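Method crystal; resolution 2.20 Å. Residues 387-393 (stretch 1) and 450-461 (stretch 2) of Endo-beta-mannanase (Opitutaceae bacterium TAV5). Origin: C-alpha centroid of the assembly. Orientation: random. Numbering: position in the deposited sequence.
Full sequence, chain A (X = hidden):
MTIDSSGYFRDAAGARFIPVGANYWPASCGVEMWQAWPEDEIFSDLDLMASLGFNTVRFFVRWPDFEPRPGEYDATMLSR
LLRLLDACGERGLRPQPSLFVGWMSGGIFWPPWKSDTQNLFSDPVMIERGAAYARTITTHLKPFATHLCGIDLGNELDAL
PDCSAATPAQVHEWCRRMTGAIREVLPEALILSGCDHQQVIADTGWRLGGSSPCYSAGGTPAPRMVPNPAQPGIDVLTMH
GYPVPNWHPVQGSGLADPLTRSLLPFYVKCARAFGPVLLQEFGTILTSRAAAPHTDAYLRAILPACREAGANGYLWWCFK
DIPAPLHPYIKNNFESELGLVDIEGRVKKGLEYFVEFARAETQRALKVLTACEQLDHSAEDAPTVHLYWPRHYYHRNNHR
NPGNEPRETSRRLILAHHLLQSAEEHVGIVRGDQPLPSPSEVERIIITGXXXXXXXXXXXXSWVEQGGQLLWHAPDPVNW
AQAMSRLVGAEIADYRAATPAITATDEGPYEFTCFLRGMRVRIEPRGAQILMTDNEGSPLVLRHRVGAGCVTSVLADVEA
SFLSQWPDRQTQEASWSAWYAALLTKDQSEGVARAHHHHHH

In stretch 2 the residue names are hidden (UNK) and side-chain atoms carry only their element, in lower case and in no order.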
ATOM      1  N   LEU A 387      32.133  -1.830   1.240  1.00 50.80           N
ATOM      2  CA  LEU A 387      30.804  -2.103   0.709  1.00 51.14           C
ATOM      3  C   LEU A 387      30.500  -1.148  -0.441  1.00 51.64           C
ATOM      4  O   LEU A 387      30.831   0.041  -0.381  1.00 46.16           O
ATOM      5  CB  LEU A 387      29.762  -1.952   1.813  1.00 51.40           C
ATOM      6  CG  LEU A 387      29.935  -2.848   3.036  1.00 48.48           C
ATOM      7  CD1 LEU A 387      29.016  -2.371   4.163  1.00 50.46           C
ATOM      8  CD2 LEU A 387      29.635  -4.292   2.661  1.00 51.84           C
ATOM      9  N   TYR A 388      29.873  -1.670  -1.495  1.00 48.23           N
ATOM     10  CA  TYR A 388      29.640  -0.907  -2.720  1.00 45.56           C
ATOM     11  C   TYR A 388      28.364  -0.070  -2.582  1.00 48.18           C
ATOM     12  O   TYR A 388      27.275  -0.622  -2.393  1.00 47.84           O
ATOM     13  CB  TYR A 388      29.547  -1.855  -3.916  1.00 46.55           C
ATOM     14  CG  TYR A 388      29.422  -1.169  -5.258  1.00 49.50           C
ATOM     15  CD1 TYR A 388      28.186  -1.069  -5.893  1.00 50.77           C
ATOM     16  CD2 TYR A 388      30.528  -0.623  -5.892  1.00 48.40           C
ATOM     17  CE1 TYR A 388      28.054  -0.443  -7.120  1.00 48.26           C
ATOM     18  CE2 TYR A 388      30.410  -0.008  -7.130  1.00 48.73           C
ATOM     19  CZ  TYR A 388      29.168   0.081  -7.732  1.00 48.99           C
ATOM     20  OH  TYR A 388      29.022   0.691  -8.952  1.00 51.15           O
ATOM     21  N   TRP A 389      28.512   1.267  -2.648  1.00 46.75           N
ATOM     22  CA  TRP A 389      27.388   2.202  -2.715  1.00 44.93           C
ATOM     23  C   TRP A 389      27.047   2.433  -4.183  1.00 48.18           C
ATOM     24  O   TRP A 389      27.902   2.917  -4.933  1.00 50.02           O
ATOM     25  CB  TRP A 389      27.750   3.516  -2.022  1.00 44.19           C
ATOM     26  CG  TRP A 389      26.673   4.596  -1.967  1.00 46.71           C
ATOM     27  CD1 TRP A 389      26.276   5.410  -2.993  1.00 43.37           C
ATOM     28  CD2 TRP A 389      25.883   4.984  -0.828  1.00 43.60           C
ATOM     29  NE1 TRP A 389      25.314   6.270  -2.565  1.00 48.30           N
ATOM     30  CE2 TRP A 389      25.054   6.044  -1.242  1.00 44.47           C
ATOM     31  CE3 TRP A 389      25.813   4.552   0.501  1.00 44.45           C
ATOM     32  CZ2 TRP A 389      24.129   6.664  -0.388  1.00 44.30           C
ATOM     33  CZ3 TRP A 389      24.898   5.183   1.359  1.00 43.78           C
ATOM     34  CH2 TRP A 389      24.067   6.219   0.902  1.00 45.32           C
ATOM     35  N   PRO A 390      25.858   2.051  -4.652  1.00 49.06           N
ATOM     36  CA  PRO A 390      25.606   2.054  -6.105  1.00 50.34           C
ATOM     37  C   PRO A 390      25.556   3.466  -6.685  1.00 53.13           C
ATOM     38  O   PRO A 390      25.228   4.434  -5.993  1.00 53.36           O
ATOM     39  CB  PRO A 390      24.243   1.351  -6.233  1.00 50.72           C
ATOM     40  CG  PRO A 390      23.585   1.524  -4.889  1.00 50.69           C
ATOM     41  CD  PRO A 390      24.721   1.525  -3.877  1.00 48.98           C
ATOM     42  N   ARG A 391      25.855   3.568  -7.991  1.00 53.39           N
ATOM     43  CA  ARG A 391      25.879   4.879  -8.647  1.00 51.16           C
ATOM     44  C   ARG A 391      24.529   5.595  -8.558  1.00 50.18           C
ATOM     45  O   ARG A 391      24.480   6.812  -8.392  1.00 52.19           O
ATOM     46  CB  ARG A 391      26.314   4.746 -10.108  1.00 52.69           C
ATOM     47  CG  ARG A 391      26.064   6.010 -10.948  1.00 52.94           C
ATOM     48  CD  ARG A 391      26.580   5.882 -12.378  1.00 54.25           C
ATOM     49  NE  ARG A 391      28.034   5.800 -12.407  1.00 57.71           N
ATOM     50  CZ  ARG A 391      28.836   6.862 -12.432  1.00 65.09           C
ATOM     51  NH1 ARG A 391      28.324   8.090 -12.457  1.00 61.21           N
ATOM     52  NH2 ARG A 391      30.154   6.699 -12.441  1.00 62.37           N
ATOM     53  N   HIS A 392      23.426   4.876  -8.694  1.00 54.69           N
ATOM     54  CA  HIS A 392      22.100   5.474  -8.560  1.00 49.36           C
ATOM     55  C   HIS A 392      21.451   4.857  -7.332  1.00 47.37           C
ATOM     56  O   HIS A 392      21.059   3.684  -7.341  1.00 46.57           O
ATOM     57  CB  HIS A 392      21.252   5.255  -9.811  1.00 53.88           C
ATOM     58  CG  HIS A 392      21.970   5.576 -11.087  1.00 57.83           C
ATOM     59  ND1 HIS A 392      22.044   6.858 -11.596  1.00 55.77           N
ATOM     60  CD2 HIS A 392      22.659   4.786 -11.947  1.00 56.32           C
ATOM     61  CE1 HIS A 392      22.739   6.840 -12.720  1.00 58.14           C
ATOM     62  NE2 HIS A 392      23.129   5.597 -12.953  1.00 57.92           N
ATOM     63  N   TYR A 393      21.359   5.647  -6.277  1.00 41.70           N
ATOM     64  CA  TYR A 393      20.935   5.192  -4.965  1.00 44.33           C
ATOM     65  C   TYR A 393      19.477   5.531  -4.670  1.00 45.46           C
ATOM     66  O   TYR A 393      18.768   4.721  -4.064  1.00 47.18           O
ATOM     67  CB  TYR A 393      21.863   5.799  -3.903  1.00 39.85           C
ATOM     68  CG  TYR A 393      21.683   5.256  -2.498  1.00 42.76           C
ATOM     69  CD1 TYR A 393      20.699   5.770  -1.643  1.00 46.16           C
ATOM     70  CD2 TYR A 393      22.516   4.251  -2.012  1.00 44.54           C
ATOM     71  CE1 TYR A 393      20.553   5.277  -0.341  1.00 44.76           C
ATOM     72  CE2 TYR A 393      22.380   3.748  -0.722  1.00 39.38           C
ATOM     73  CZ  TYR A 393      21.402   4.251   0.104  1.00 44.33           C
ATOM     74  OH  TYR A 393      21.275   3.723   1.377  1.00 43.07           O
ATOM     75  N   UNK A 450      22.891  -5.263  -4.887  1.00 51.49           N
ATOM     76  CA  UNK A 450      22.320  -4.024  -5.388  1.00 52.22           C
ATOM     77  C   UNK A 450      22.459  -4.036  -6.898  1.00 55.33           C
ATOM     78  O   UNK A 450      23.253  -4.792  -7.475  1.00 53.01           O
ATOM     79  c   UNK A 450      22.971  -2.771  -4.780  1.00 53.23           C
ATOM     80  c   UNK A 450      22.637  -2.686  -3.295  1.00 54.68           C
ATOM     81  c   UNK A 450      24.482  -2.780  -4.995  1.00 52.21           C
ATOM     82  N   UNK A 451      21.657  -3.200  -7.546  1.00 52.28           N
ATOM     83  CA  UNK A 451      21.565  -3.195  -8.995  1.00 50.57           C
ATOM     84  C   UNK A 451      22.581  -2.231  -9.595  1.00 51.66           C
ATOM     85  O   UNK A 451      22.738  -1.097  -9.117  1.00 50.19           O
ATOM     86  c   UNK A 451      18.888  -4.982  -8.953  1.00 55.23           C
ATOM     87  c   UNK A 451      17.109  -5.096  -7.338  1.00 54.05           C
ATOM     88  c   UNK A 451      20.145  -2.839  -9.412  1.00 50.11           C
ATOM     89  c   UNK A 451      17.298  -3.755  -7.055  1.00 56.43           C
ATOM     90  c   UNK A 451      17.901  -5.708  -8.289  1.00 53.66           C
ATOM     91  c   UNK A 451      18.286  -3.029  -7.722  1.00 55.23           C
ATOM     92  c   UNK A 451      19.088  -3.631  -8.680  1.00 54.88           C
ATOM     93  N   UNK A 452      23.266  -2.693 -10.640  1.00 47.81           N
ATOM     94  CA  UNK A 452      24.430  -2.037 -11.224  1.00 48.75           C
ATOM     95  C   UNK A 452      24.238  -1.907 -12.721  1.00 50.43           C
ATOM     96  O   UNK A 452      23.932  -2.896 -13.394  1.00 56.87           O
ATOM     97  c   UNK A 452      25.704  -2.845 -10.963  1.00 52.69           C
ATOM     98  c   UNK A 452      26.019  -2.960  -9.468  1.00 52.02           C
ATOM     99  o   UNK A 452      25.525  -4.149 -11.518  1.00 55.53           O
ATOM    100  N   UNK A 453      24.431  -0.704 -13.250  1.00 49.59           N
ATOM    101  CA  UNK A 453      24.264  -0.485 -14.669  1.00 51.05           C
ATOM    102  C   UNK A 453      25.510  -0.851 -15.458  1.00 54.28           C
ATOM    103  O   UNK A 453      26.523  -1.307 -14.927  1.00 50.04           O
ATOM    104  N   UNK A 454      25.410  -0.647 -16.771  1.00 55.10           N
ATOM    105  CA  UNK A 454      26.495  -1.014 -17.673  1.00 53.11           C
ATOM    106  C   UNK A 454      27.792  -0.282 -17.334  1.00 57.01           C
ATOM    107  O   UNK A 454      28.871  -0.887 -17.333  1.00 57.67           O
ATOM    108  c   UNK A 454      27.213  -0.911 -20.105  1.00 55.41           C
ATOM    109  c   UNK A 454      27.635  -2.364 -20.081  1.00 54.32           C
ATOM    110  c   UNK A 454      26.776  -0.482 -21.493  1.00 53.92           C
ATOM    111  c   UNK A 454      26.076  -0.726 -19.113  1.00 53.19           C
ATOM    112  N   UNK A 455      27.715   1.027 -17.061  1.00 53.59           N
ATOM    113  CA  UNK A 455      28.931   1.781 -16.761  1.00 51.59           C
ATOM    114  C   UNK A 455      29.576   1.269 -15.487  1.00 54.51           C
ATOM    115  O   UNK A 455      30.803   1.081 -15.425  1.00 56.19           O
ATOM    116  c   UNK A 455      27.351   3.582 -15.847  1.00 57.32           C
ATOM    117  o   UNK A 455      26.952   4.775 -15.744  1.00 63.24           O
ATOM    118  o   UNK A 455      26.740   2.628 -15.315  1.00 58.38           O
ATOM    119  c   UNK A 455      28.627   3.281 -16.653  1.00 49.72           C
ATOM    120  N   UNK A 456      28.758   0.982 -14.474  1.00 50.79           N
ATOM    121  CA  UNK A 456      29.298   0.434 -13.238  1.00 51.51           C
ATOM    122  C   UNK A 456      29.999  -0.890 -13.480  1.00 53.89           C
ATOM    123  O   UNK A 456      31.068  -1.141 -12.908  1.00 53.48           O
ATOM    124  c   UNK A 456      28.192   0.275 -12.210  1.00 50.83           C
ATOM    125  o   UNK A 456      26.643   1.257  -9.736  1.00 53.09           O
ATOM    126  c   UNK A 456      26.339   1.396 -10.950  1.00 54.50           C
ATOM    127  c   UNK A 456      27.463   1.575 -11.936  1.00 54.52           C
ATOM    128  o   UNK A 456      25.162   1.375 -11.401  1.00 53.01           O
ATOM    129  N   UNK A 457      29.424  -1.743 -14.340  1.00 50.51           N
ATOM    130  CA  UNK A 457      30.036  -3.045 -14.614  1.00 52.42           C
ATOM    131  C   UNK A 457      31.392  -2.865 -15.289  1.00 53.72           C
ATOM    132  O   UNK A 457      32.396  -3.451 -14.869  1.00 54.56           O
ATOM    133  c   UNK A 457      29.096  -3.927 -15.456  1.00 48.44           C
ATOM    134  c   UNK A 457      27.873  -4.313 -14.628  1.00 50.16           C
ATOM    135  c   UNK A 457      26.609  -4.512 -15.453  1.00 52.63           C
ATOM    136  c   UNK A 457      29.817  -5.195 -15.907  1.00 52.09           C
ATOM    137  N   UNK A 458      31.439  -2.037 -16.338  1.00 55.66           N
ATOM    138  CA  UNK A 458      32.688  -1.766 -17.045  1.00 56.15           C
ATOM    139  C   UNK A 458      33.778  -1.289 -16.092  1.00 58.05           C
ATOM    140  O   UNK A 458      34.922  -1.750 -16.156  1.00 61.73           O
ATOM    141  c   UNK A 458      31.683  -1.275 -19.358  1.00 58.24           C
ATOM    142  n   UNK A 458      30.106   0.436 -22.430  1.00 66.67           N
ATOM    143  c   UNK A 458      32.443  -0.726 -18.141  1.00 58.68           C
ATOM    144  c   UNK A 458      31.453  -0.182 -20.405  1.00 64.97           C
ATOM    145  c   UNK A 458      30.561  -0.678 -21.548  1.00 68.29           C
ATOM    146  N   UNK A 459      33.438  -0.356 -15.200  1.00 58.57           N
ATOM    147  CA  UNK A 459      34.427   0.159 -14.265  1.00 58.35           C
ATOM    148  C   UNK A 459      34.835  -0.912 -13.268  1.00 59.17           C
ATOM    149  O   UNK A 459      36.026  -1.075 -12.985  1.00 59.91           O
ATOM    150  o   UNK A 459      36.710   3.593 -12.551  1.00 68.65           O
ATOM    151  c   UNK A 459      35.881   2.984 -13.271  1.00 68.98           C
ATOM    152  o   UNK A 459      35.842   3.099 -14.517  1.00 71.57           O
ATOM    153  c   UNK A 459      33.892   1.398 -13.547  1.00 59.33           C
ATOM    154  c   UNK A 459      34.884   2.052 -12.585  1.00 66.19           C
ATOM    155  N   UNK A 460      33.869  -1.672 -12.749  1.00 56.01           N
ATOM    156  CA  UNK A 460      34.210  -2.791 -11.876  1.00 56.32           C
ATOM    157  C   UNK A 460      35.142  -3.770 -12.580  1.00 58.14           C
ATOM    158  O   UNK A 460      36.047  -4.333 -11.953  1.00 57.36           O
ATOM    159  c   UNK A 460      32.212  -2.824 -10.258  1.00 54.44           C
ATOM    160  c   UNK A 460      30.745  -3.245 -10.262  1.00 55.54           C
ATOM    161  c   UNK A 460      32.880  -3.187  -8.940  1.00 53.71           C
ATOM    162  c   UNK A 460      32.944  -3.503 -11.412  1.00 57.35           C
ATOM    163  N   UNK A 461      34.948  -3.971 -13.885  1.00 57.20           N
ATOM    164  CA  UNK A 461      35.824  -4.859 -14.648  1.00 61.79           C
ATOM    165  C   UNK A 461      37.262  -4.344 -14.634  1.00 63.87           C
ATOM    166  O   UNK A 461      38.194  -5.054 -14.234  1.00 64.25           O
ATOM    167  c   UNK A 461      36.868  -7.629 -18.011  1.00 65.74           C
ATOM    168  n   UNK A 461      35.966  -7.170 -17.163  1.00 65.70           N
ATOM    169  c   UNK A 461      35.291  -4.989 -16.083  1.00 58.98           C
ATOM    170  c   UNK A 461      37.203  -5.475 -17.771  1.00 71.37           C
ATOM    171  c   UNK A 461      36.152  -5.814 -16.987  1.00 65.86           C
ATOM    172  n   UNK A 461      37.630  -6.621 -18.397  1.00 67.81           N
TER
HETATM  173  O   HOH W   1      23.239   2.015  -9.579  1.00 50.56           O

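Position 450 has three side-chain carbons, one bearing the other two. One terminal carbon lies 4.2 Å from CD1 of Tyr 388, at the ring edge, and 4.3 Å from CB of Pro 390. This is Val 450, a compact apolar filler.

Position 451 carries one carbon and then a ring of six carbons; its CA-to-CB bond points away from stretch 1. It is Phe 451, and what it offers stretch 1 is backbone: its O sits 4.1 Å from Pro 390 CB.

At 452 one carbon bears an oxygen and a carbon; the terminal carbon comes within 4.0 Å of Tyr 388 CE1. The branch of unlike atoms identifies Thr 452, with its methyl to the tyrosine.

Position 453 has no side-chain atoms, hence Gly 453. It is the N-cap residue, and its backbone N is free to bind a side chain further along.

Position 454 has four carbons forked at the second and stays out of reach of stretch 1: Leu 454.

Position 455 shows two carbons, the second bearing two oxygens, one of them 3.6 Å from Arg 391 CD. It is Asp 455. Its OD2 forms a long salt bridge with Arg 391 NE, 3.7 Å away and well out of the guanidinium plane, so charge acts here without a directed N-H.

Position 456 has three carbons, the third carrying two oxygens, and one oxygen is 2.6 Å from Tyr 388 OH. This is Glu 456. Its OE1 accepts a hydrogen bond from Tyr 388 OH. The backbone N of Arg 391 also donates to Glu 456 OE1, at 3.0 Å and nearly straight. Glu 456 OE2 accepts from Gly 453 N at 2.9 Å.

Position 457, four carbons forked at the first with one longer arm, has its CA-to-CB bond pointing away: Ile 457. Position 458, four carbons in a row ending in nitrogen, is the exposed Lys 458. Position 459, three carbons with two terminal oxygens, is Glu 459, out of reach.

Position 460 has four carbons forked at the second, one tip 4.4 Å from Tyr 388 CE2: Leu 460, one helical turn beyond Glu 456.

Position 461, one carbon and a five-membered ring with two nitrogens, is His 461.

The rule is one buried carboxylate serving several donors. Glu 456 ties the tyrosine hydroxyl and a loop amide to the helix start, while a water accepts from His 392 N and donates to Glu 456 OE2 and Phe 451 O. Val 450, Thr 452 and Leu 460 pack the tyrosine ring.

Stretch 2 450-461: VFTGLDEIKELH
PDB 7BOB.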